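Local coordinates for probable mRNA-capping enzyme (Acanthamoeba polyphaga mimivirus, PDB 3BGY), which removes the terminal phosphate from the triphosphate 5' end of mRNA through this N-terminal triphosphatase domain, the first step of capping in a multifunctional enzyme, at residues 12-17 with 135-140; 39-44 with 141-146; 186-191 with 211-216. All coordinates share one frame; numbering follows the deposited sequence. Where two conformers were deposited one is given.

Contact 1 of 3, residues 12-17 with 135-140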
loop_
_atom_site.group_PDB
_atom_site.type_symbol
_atom_site.label_atom_id
_atom_site.label_comp_id
_atom_site.label_asym_id
_atom_site.label_seq_id
_atom_site.Cartn_x
_atom_site.Cartn_y
_atom_site.Cartn_z
ATOM N N ILE A 12 25.741 -2.637 14.570
ATOM C CA ILE A 12 24.806 -1.547 14.153
ATOM C C ILE A 12 23.353 -1.980 14.392
ATOM O O ILE A 12 22.846 -2.890 13.727
ATOM C CB ILE A 12 24.995 -1.164 12.636
ATOM C CG1 ILE A 12 26.477 -0.904 12.323
ATOM C CG2 ILE A 12 24.166 0.098 12.291
ATOM C CD1 ILE A 12 26.816 -0.826 10.834
ATOM N N THR A 13 22.708 -1.354 15.375
ATOM C CA THR A 13 21.308 -1.639 15.693
ATOM C C THR A 13 20.467 -0.456 15.237
ATOM O O THR A 13 20.903 0.692 15.311
ATOM C CB THR A 13 21.054 -1.882 17.219
ATOM O OG1 THR A 13 21.486 -0.748 17.981
ATOM C CG2 THR A 13 21.769 -3.133 17.705
ATOM N N ILE A 14 19.264 -0.750 14.766
ATOM C CA ILE A 14 18.324 0.261 14.287
ATOM C C ILE A 14 17.386 0.722 15.384
ATOM O O ILE A 14 17.146 1.920 15.533
ATOM C CB ILE A 14 17.473 -0.273 13.079
ATOM C CG1 ILE A 14 18.384 -0.526 11.882
ATOM C CG2 ILE A 14 16.370 0.741 12.652
ATOM C CD1 ILE A 14 17.681 -1.166 10.704
ATOM N N PHE A 15 16.895 -0.226 16.174
ATOM C CA PHE A 15 15.913 0.072 17.212
ATOM C C PHE A 15 16.490 0.310 18.591
ATOM O O PHE A 15 17.406 -0.389 19.022
ATOM C CB PHE A 15 14.885 -1.073 17.334
ATOM C CG PHE A 15 14.255 -1.479 16.025
ATOM C CD1 PHE A 15 13.702 -0.514 15.165
ATOM C CD2 PHE A 15 14.222 -2.834 15.641
ATOM C CE1 PHE A 15 13.130 -0.895 13.930
ATOM C CE2 PHE A 15 13.646 -3.219 14.413
ATOM C CZ PHE A 15 13.104 -2.241 13.568
ATOM N N SER A 16 15.887 1.265 19.296
ATOM C CA SER A 16 16.248 1.538 20.688
ATOM C C SER A 16 15.572 0.413 21.485
ATOM O O SER A 16 14.713 -0.310 20.947
ATOM C CB SER A 16 15.652 2.871 21.135
ATOM O OG SER A 16 14.240 2.815 21.095
ATOM N N GLU A 17 15.882 0.293 22.775
ATOM C CA GLU A 17 15.268 -0.748 23.592
ATOM C C GLU A 17 13.739 -0.609 23.640
ATOM O O GLU A 17 13.018 -1.610 23.477
ATOM C CB GLU A 17 15.858 -0.742 25.012
ATOM C CG GLU A 17 15.244 -1.818 25.916
ATOM C CD GLU A 17 15.779 -1.792 27.330
ATOM O OE1 GLU A 17 16.495 -0.837 27.695
ATOM O OE2 GLU A 17 15.493 -2.753 28.069
ATOM N N ILE A 135 4.606 3.928 14.500
ATOM C CA ILE A 135 5.711 4.525 15.248
ATOM C C ILE A 135 6.852 4.965 14.344
ATOM O O ILE A 135 7.135 4.347 13.310
ATOM C CB ILE A 135 6.263 3.629 16.403
ATOM C CG1 ILE A 135 6.730 2.270 15.888
ATOM C CG2 ILE A 135 5.225 3.484 17.531
ATOM C CD1 ILE A 135 7.585 1.537 16.883
ATOM N N GLY A 136 7.458 6.086 14.718
ATOM C CA GLY A 136 8.591 6.620 13.989
ATOM C C GLY A 136 9.794 6.051 14.723
ATOM O O GLY A 136 9.676 5.599 15.865
ATOM N N ILE A 137 10.921 5.972 14.035
ATOM C CA ILE A 137 12.132 5.408 14.625
ATOM C C ILE A 137 13.139 6.526 14.802
ATOM O O ILE A 137 13.372 7.291 13.871
ATOM C CB ILE A 137 12.696 4.280 13.709
ATOM C CG1 ILE A 137 11.671 3.135 13.597
ATOM C CG2 ILE A 137 14.072 3.789 14.177
ATOM C CD1 ILE A 137 11.289 2.466 14.925
ATOM N N ASP A 138 13.748 6.602 15.985
ATOM C CA ASP A 138 14.749 7.637 16.255
ATOM C C ASP A 138 15.993 7.456 15.374
ATOM O O ASP A 138 16.584 6.367 15.313
ATOM C CB ASP A 138 15.176 7.639 17.736
ATOM C CG ASP A 138 14.029 7.931 18.702
ATOM O OD1 ASP A 138 12.999 8.527 18.313
ATOM O OD2 ASP A 138 14.174 7.558 19.888
ATOM N N ASN A 139 16.355 8.535 14.672
ATOM C CA ASN A 139 17.531 8.613 13.796
ATOM C C ASN A 139 17.614 7.758 12.513
ATOM O O ASN A 139 18.672 7.688 11.871
ATOM C CB ASN A 139 18.832 8.496 14.627
ATOM C CG ASN A 139 18.898 9.519 15.765
ATOM O OD1 ASN A 139 18.991 9.156 16.942
ATOM N ND2 ASN A 139 18.811 10.795 15.417
ATOM N N TRP A 140 16.532 7.057 12.178
ATOM C CA TRP A 140 16.470 6.252 10.947
ATOM C C TRP A 140 15.208 6.703 10.238
ATOM O O TRP A 140 14.147 6.823 10.850
ATOM C CB TRP A 140 16.419 4.751 11.231
ATOM C CG TRP A 140 17.668 4.243 11.865
ATOM C CD1 TRP A 140 17.971 4.277 13.197
ATOM C CD2 TRP A 140 18.774 3.621 11.217
ATOM N NE1 TRP A 140 19.186 3.710 13.424
ATOM C CE2 TRP A 140 19.713 3.291 12.231
ATOM C CE3 TRP A 140 19.067 3.292 9.880
ATOM C CZ2 TRP A 140 20.936 2.647 11.954
ATOM C CZ3 TRP A 140 20.294 2.642 9.591
ATOM C CH2 TRP A 140 21.211 2.326 10.635
HETATM O O HOH W 1 20.397 3.943 16.186
HETATM O O HOH W 2 12.977 5.268 21.613
#
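Ile14 lies over one face of the Trp140 indole, a compact example of aliphatic branches spreading across an aromatic ring. Its CG2 is 3.9 Å from the centroid of the five-membered ring of Trp140 and 11° off the ring normal, a CH-pi contact, while CG1 of the same residue stands above the middle of the indole. With CG2 anti to the backbone N and CG1 beside it (chi1 -65°), both branches reach the ring. CG2 also meets CG2 of Ile137 at 4.1 Å, and CD1 of Ile137 closes on CD1 of Phe15 at 3.8 Å. The exposed Ile12 adds a looser touch, its CG2 at the rim of the indole near CH2.

The other side of the contact is watery. No direct polar bond joins the two segments; instead a water in the indole plane accepts from Trp140 NE1 at 3.0 Å and reaches Thr13 O through a long, weak bond. A second water links Ser16 OG with Asp138 OD2, to which it donates at 3.1 Å.

A type II turn from Ile137 to Trp140 leads from strand 122-136 towards strand 142-152. Ser16 is the N-cap of helix 17-32, and Glu19 bonds back to its N, as in a capping box. Helix 221-235 covers Ile14 with Leu228 and Leu229, and brings Phe232 against Trp140.

Contact 2 of 3, residues 39-44 with 141-146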
loop_
_atom_site.group_PDB
_atom_site.type_symbol
_atom_site.label_atom_id
_atom_site.label_comp_id
_atom_site.label_asym_id
_atom_site.label_seq_id
_atom_site.Cartn_x
_atom_site.Cartn_y
_atom_site.Cartn_z
ATOM N N GLU A 39 3.943 -3.193 8.014
ATOM C CA GLU A 39 4.721 -2.553 6.970
ATOM C C GLU A 39 5.786 -1.620 7.522
ATOM O O GLU A 39 5.522 -0.919 8.504
ATOM C CB GLU A 39 3.694 -1.731 6.146
ATOM C CG GLU A 39 4.176 -0.669 5.185
ATOM C CD GLU A 39 3.022 0.074 4.507
ATOM O OE1 GLU A 39 2.249 -0.564 3.764
ATOM O OE2 GLU A 39 2.903 1.300 4.707
ATOM N N VAL A 40 6.973 -1.654 6.922
ATOM C CA VAL A 40 8.017 -0.686 7.298
ATOM C C VAL A 40 8.127 0.216 6.071
ATOM O O VAL A 40 8.474 -0.245 4.996
ATOM C CB VAL A 40 9.361 -1.323 7.622
ATOM C CG1 VAL A 40 10.347 -0.227 8.090
ATOM C CG2 VAL A 40 9.201 -2.343 8.740
ATOM N N SER A 41 7.834 1.503 6.254
ATOM C CA SER A 41 7.858 2.474 5.160
ATOM C C SER A 41 9.154 3.283 5.210
ATOM O O SER A 41 9.485 3.862 6.248
ATOM C CB SER A 41 6.624 3.399 5.258
ATOM O OG SER A 41 6.690 4.466 4.319
ATOM N N PHE A 42 9.901 3.272 4.104
ATOM C CA PHE A 42 11.168 4.003 4.009
ATOM C C PHE A 42 10.898 5.380 3.463
ATOM O O PHE A 42 10.222 5.519 2.455
ATOM C CB PHE A 42 12.173 3.263 3.131
ATOM C CG PHE A 42 12.681 1.997 3.730
ATOM C CD1 PHE A 42 11.885 0.842 3.752
ATOM C CD2 PHE A 42 13.964 1.957 4.324
ATOM C CE1 PHE A 42 12.357 -0.361 4.373
ATOM C CE2 PHE A 42 14.436 0.741 4.949
ATOM C CZ PHE A 42 13.620 -0.396 4.963
ATOM N N LYS A 43 11.378 6.406 4.167
ATOM C CA LYS A 43 11.134 7.782 3.732
ATOM C C LYS A 43 12.254 8.345 2.861
ATOM O O LYS A 43 13.298 7.736 2.719
ATOM C CB LYS A 43 10.890 8.689 4.955
ATOM C CG LYS A 43 9.813 8.176 5.939
ATOM C CD LYS A 43 8.466 7.935 5.253
ATOM C CE LYS A 43 7.430 7.360 6.182
ATOM N NZ LYS A 43 6.186 6.961 5.467
ATOM N N ASN A 44 11.974 9.494 2.225
ATOM C CA ASN A 44 12.921 10.214 1.353
ATOM C C ASN A 44 13.405 9.435 0.157
ATOM O O ASN A 44 14.609 9.358 -0.099
ATOM C CB ASN A 44 14.126 10.733 2.150
ATOM C CG ASN A 44 13.733 11.702 3.217
ATOM O OD1 ASN A 44 12.728 12.399 3.100
ATOM N ND2 ASN A 44 14.528 11.750 4.286
ATOM N N ALA A 141 15.318 6.931 8.939
ATOM C CA ALA A 141 14.198 7.436 8.148
ATOM C C ALA A 141 13.157 6.376 7.742
ATOM O O ALA A 141 12.954 6.088 6.549
ATOM C CB ALA A 141 14.742 8.179 6.919
ATOM N N ILE A 142 12.526 5.783 8.756
ATOM C CA ILE A 142 11.473 4.774 8.557
ATOM C C ILE A 142 10.382 4.875 9.567
ATOM O O ILE A 142 10.566 5.465 10.647
ATOM C CB ILE A 142 11.982 3.293 8.699
ATOM C CG1 ILE A 142 12.855 3.097 9.942
ATOM C CG2 ILE A 142 12.654 2.854 7.465
ATOM C CD1 ILE A 142 13.147 1.654 10.289
ATOM N N THR A 143 9.211 4.371 9.185
ATOM C CA THR A 143 8.092 4.282 10.102
ATOM C C THR A 143 7.653 2.831 10.100
ATOM O O THR A 143 7.853 2.138 9.112
ATOM C CB THR A 143 6.900 5.207 9.792
ATOM O OG1 THR A 143 6.357 4.933 8.497
ATOM C CG2 THR A 143 7.308 6.664 9.880
ATOM N N ILE A 144 7.160 2.345 11.236
ATOM C CA ILE A 144 6.686 0.959 11.312
ATOM C C ILE A 144 5.178 1.134 11.508
ATOM O O ILE A 144 4.743 1.857 12.402
ATOM C CB ILE A 144 7.246 0.205 12.554
ATOM C CG1 ILE A 144 8.747 0.443 12.784
ATOM C CG2 ILE A 144 6.920 -1.264 12.464
ATOM C CD1 ILE A 144 9.688 -0.205 11.831
ATOM N N LYS A 145 4.367 0.434 10.721
ATOM C CA LYS A 145 2.927 0.604 10.808
ATOM C C LYS A 145 2.197 -0.708 10.767
ATOM O O LYS A 145 2.596 -1.615 10.033
ATOM C CB LYS A 145 2.448 1.452 9.605
ATOM C CG LYS A 145 0.958 1.863 9.538
ATOM C CD LYS A 145 0.625 2.436 8.152
ATOM C CE LYS A 145 -0.775 3.050 8.085
ATOM N NZ LYS A 145 -1.151 3.453 6.692
ATOM N N SER A 146 1.186 -0.808 11.611
ATOM C CA SER A 146 0.325 -1.965 11.605
ATOM C C SER A 146 -1.015 -1.331 11.302
ATOM O O SER A 146 -1.295 -0.220 11.781
ATOM C CB SER A 146 0.285 -2.653 12.966
ATOM O OG SER A 146 -0.349 -3.920 12.869
HETATM O O HOH W 3 4.968 2.212 7.892
HETATM O O HOH W 4 14.586 5.837 4.105
HETATM O O HOH W 5 4.351 6.590 7.759
#
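Glu39 to Phe42 pair antiparallel with Ile142 to Lys145, the strand axes 4.7 Å apart and 156° between their directions, and hydrogen-bonded pairs (Glu39 with Lys145, Ser41 with Thr143) alternate with non-hydrogen-bonded ones. One more backbone bond, Lys43 N to Ala141 O at 2.9 Å, carries the ladder past the last bridge, and a water donates to both Lys43 O and Ala141 O.

Such alternation sorts the side chains into two chemistries. On the apolar face, CG2 of Ile142 sits over the Phe42 ring, 3.8 Å from its centroid and shifted toward the rim near CD2. Ile142 CG2 is anti to its carbonyl carbon, with CG1 between N and C (chi1 47°), leaving CG2 to meet the ring. Farther along, CD1 of Ile144 lies 3.8 Å from CG2 of Val40, the two side chains side by side.

The opposite face is polar. Lys43 bends at its second torsion (chi2 -56°) and crosses Thr143 at about a right angle; its CE lies 3.5 Å from Thr143 OG1, and its NZ donates to Ser41 OG at 2.8 Å. A water accepts from this NZ and also bonds Thr143 OG1, while another water joins that hydroxyl to Glu39 O. The extended chains of Glu39 and Lys145 stand here too, OE2 and NZ not in contact, and Glu39 touches Glu212 of strand 208-215.

Leu228 and Val231 of helix 221-235 press on Phe42, consistent with the apolar face being the outer one. The polar face would then look inward, as in tunnel triphosphatases, whose closed antiparallel barrels keep a hydrophilic interior.

Contact 3 of 3, residues 186-191 with 211-216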
loop_
_atom_site.group_PDB
_atom_site.type_symbol
_atom_site.label_atom_id
_atom_site.label_comp_id
_atom_site.label_asym_id
_atom_site.label_seq_id
_atom_site.Cartn_x
_atom_site.Cartn_y
_atom_site.Cartn_z
ATOM N N SER A 186 8.466 -12.157 3.685
ATOM C CA SER A 186 8.540 -10.729 3.431
ATOM C C SER A 186 8.638 -10.397 1.957
ATOM O O SER A 186 9.153 -11.183 1.163
ATOM C CB SER A 186 9.709 -10.100 4.190
ATOM O OG SER A 186 10.906 -10.727 3.818
ATOM N N ARG A 187 8.204 -9.186 1.634
ATOM C CA ARG A 187 8.180 -8.695 0.256
ATOM C C ARG A 187 8.574 -7.227 0.226
ATOM O O ARG A 187 8.219 -6.479 1.136
ATOM C CB ARG A 187 6.749 -8.881 -0.248
ATOM C CG ARG A 187 6.529 -8.678 -1.725
ATOM C CD ARG A 187 5.047 -8.888 -2.075
ATOM N NE ARG A 187 4.295 -7.683 -1.706
ATOM C CZ ARG A 187 3.388 -7.601 -0.734
ATOM N NH1 ARG A 187 3.067 -8.673 -0.017
ATOM N NH2 ARG A 187 2.900 -6.413 -0.401
ATOM N N ILE A 188 9.372 -6.849 -0.773
ATOM C CA ILE A 188 9.781 -5.455 -0.953
ATOM C C ILE A 188 8.871 -4.872 -2.042
ATOM O O ILE A 188 8.784 -5.454 -3.109
ATOM C CB ILE A 188 11.261 -5.356 -1.430
ATOM C CG1 ILE A 188 12.230 -5.726 -0.285
ATOM C CG2 ILE A 188 11.590 -3.910 -1.951
ATOM C CD1 ILE A 188 12.429 -4.635 0.789
ATOM N N ASP A 189 8.171 -3.775 -1.743
ATOM C CA ASP A 189 7.313 -3.101 -2.735
ATOM C C ASP A 189 7.923 -1.742 -3.014
ATOM O O ASP A 189 8.214 -1.001 -2.082
ATOM C CB ASP A 189 5.905 -2.841 -2.208
ATOM C CG ASP A 189 5.089 -4.104 -2.032
ATOM O OD1 ASP A 189 5.439 -5.152 -2.626
ATOM O OD2 ASP A 189 4.074 -4.014 -1.312
ATOM N N ILE A 190 8.153 -1.431 -4.281
ATOM C CA ILE A 190 8.697 -0.119 -4.654
ATOM C C ILE A 190 7.728 0.408 -5.686
ATOM O O ILE A 190 7.488 -0.238 -6.717
ATOM C CB ILE A 190 10.190 -0.186 -5.137
ATOM C CG1 ILE A 190 10.727 1.195 -5.504
ATOM C CG2 ILE A 190 10.357 -1.064 -6.326
ATOM C CD1 ILE A 190 11.138 2.060 -4.390
ATOM N N THR A 191 7.273 1.639 -5.475
ATOM C CA THR A 191 6.208 2.170 -6.325
ATOM C C THR A 191 6.403 3.594 -6.808
ATOM O O THR A 191 6.866 4.449 -6.062
ATOM C CB THR A 191 4.872 2.129 -5.523
ATOM O OG1 THR A 191 4.676 0.840 -4.931
ATOM C CG2 THR A 191 3.669 2.381 -6.421
ATOM N N LEU A 211 8.698 3.183 -0.889
ATOM C CA LEU A 211 9.407 1.912 -0.680
ATOM C C LEU A 211 8.958 1.324 0.638
ATOM O O LEU A 211 8.965 2.003 1.679
ATOM C CB LEU A 211 10.926 2.118 -0.604
ATOM C CG LEU A 211 11.816 0.924 -0.203
ATOM C CD1 LEU A 211 11.765 -0.192 -1.246
ATOM C CD2 LEU A 211 13.265 1.386 -0.024
ATOM N N GLU A 212 8.528 0.067 0.602
ATOM C CA GLU A 212 8.113 -0.571 1.847
ATOM C C GLU A 212 8.549 -2.005 1.920
ATOM O O GLU A 212 8.767 -2.635 0.904
ATOM C CB GLU A 212 6.582 -0.650 1.973
ATOM C CG GLU A 212 5.811 0.643 1.997
ATOM C CD GLU A 212 5.277 1.023 0.635
ATOM O OE1 GLU A 212 4.952 0.124 -0.175
ATOM O OE2 GLU A 212 5.175 2.230 0.380
ATOM N N LEU A 213 8.762 -2.489 3.143
ATOM C CA LEU A 213 9.048 -3.905 3.376
ATOM C C LEU A 213 7.787 -4.384 4.102
ATOM O O LEU A 213 7.535 -3.987 5.246
ATOM C CB LEU A 213 10.294 -4.124 4.261
ATOM C CG LEU A 213 10.493 -5.595 4.698
ATOM C CD1 LEU A 213 10.921 -6.448 3.512
ATOM C CD2 LEU A 213 11.495 -5.698 5.819
ATOM N N GLU A 214 6.970 -5.198 3.423
ATOM C CA GLU A 214 5.727 -5.705 4.015
ATOM C C GLU A 214 5.856 -7.183 4.381
ATOM O O GLU A 214 6.401 -7.969 3.608
ATOM C CB GLU A 214 4.539 -5.530 3.048
ATOM C CG GLU A 214 4.481 -4.184 2.341
ATOM C CD GLU A 214 3.080 -3.632 2.176
ATOM O OE1 GLU A 214 2.104 -4.413 2.101
ATOM O OE2 GLU A 214 2.961 -2.391 2.105
ATOM N N LEU A 215 5.327 -7.557 5.547
ATOM C CA LEU A 215 5.370 -8.949 6.009
ATOM C C LEU A 215 4.226 -9.755 5.374
ATOM O O LEU A 215 3.142 -9.214 5.078
ATOM C CB LEU A 215 5.265 -9.052 7.534
ATOM C CG LEU A 215 6.465 -8.426 8.246
ATOM C CD1 LEU A 215 6.303 -8.709 9.708
ATOM C CD2 LEU A 215 7.794 -8.968 7.763
ATOM N N ILE A 216 4.523 -11.028 5.133
ATOM C CA ILE A 216 3.568 -12.017 4.606
ATOM C C ILE A 216 3.210 -12.898 5.827
ATOM O O ILE A 216 2.060 -13.333 5.987
ATOM C CB ILE A 216 4.205 -12.866 3.461
ATOM C CG1 ILE A 216 4.512 -11.988 2.252
ATOM C CG2 ILE A 216 3.280 -14.055 3.042
ATOM C CD1 ILE A 216 5.404 -12.659 1.203
HETATM O O HOH W 6 1.649 -9.169 2.740
HETATM O O HOH W 7 0.201 -4.595 0.168
HETATM O O HOH W 8 2.821 -1.840 -0.347
HETATM O O HOH W 9 5.782 0.747 -2.557
#
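NH2 of Arg187 is the meeting point of a salt-bridge network: it donates to Asp189 OD2 at 2.8 Å and, weakly, to Glu214 OE1 at 3.3 Å. The grip on Asp189 is side-on and two-pronged, since NE of Arg187 bonds OD1 at 2.9 Å while NH2 takes OD2, both oxygens being met on their syn sides close to the guanidinium plane. A bend at the third torsion of Arg187 (chi3 79°) turns NE towards Asp189, two residues on in the same strand. The Glu214 branch is less certain: its side chain has two conformers, and in this one its carboxylate is turned 56° from the guanidinium. A water accepts from NH1 and donates to Leu215 O. Two carboxylates thus gather round one guanidinium, and Glu39 of strand 36-42 brings a third beside Glu214.

Beneath this network the backbones run antiparallel, with Arg187 paired to Glu214 and Asp189 to Glu212 by reciprocal bonds of 2.9 Å between N and O in each pair. The intervening residues turn to the opposite face, where their side chains cross obliquely. CG2 of Ile188 meets CD1 of Leu211 at 3.8 Å, and CD1 of Ile190 comes equally close to CB of the same leucine. CD1 of Ile188 touches CD1 of Leu213 at 3.6 Å, in the conformer described.

The two strands form a hairpin of the barrel, with Arg187, Asp189, Glu212 and Glu214 probably lining its interior, as in tunnel triphosphatases. There Ser179 of neighbouring strand 169-183 bonds Asp189 OD1. The isoleucine and leucine face packs on helices: Val231 of helix 221-235 backs Ile188 and Leu211, and helix 47-60 covers Ile190. Beyond Leu211 and Leu213, strand 36-42 continues the sheet.

How the contacts relate
Contacts 2 and 3 are pairings within one closed barrel, joined where strands 36-42 and 208-215 meet (Phe42 N to Leu211 O, 2.9 Å). Contact 3 is the most buried and alone carries a salt-bridge network. Contact 2 is partly buried, its polar face relying on a lysine amine, hydroxyls and waters. Between them Glu39 and Glu214 bring carboxylates together, consistent with the glutamate-based metal site of tunnel triphosphatases. Contact 1, its centre about 22 Å from that of the chain, lies at the barrel's edge, where strand 122-136 and its turn meet the N-terminal loop, with apolar side chains packed against helices. It touches contact 2 through Ile137 and a probable hydrogen bond, Ile135 O to Ile144 N (2.9 Å).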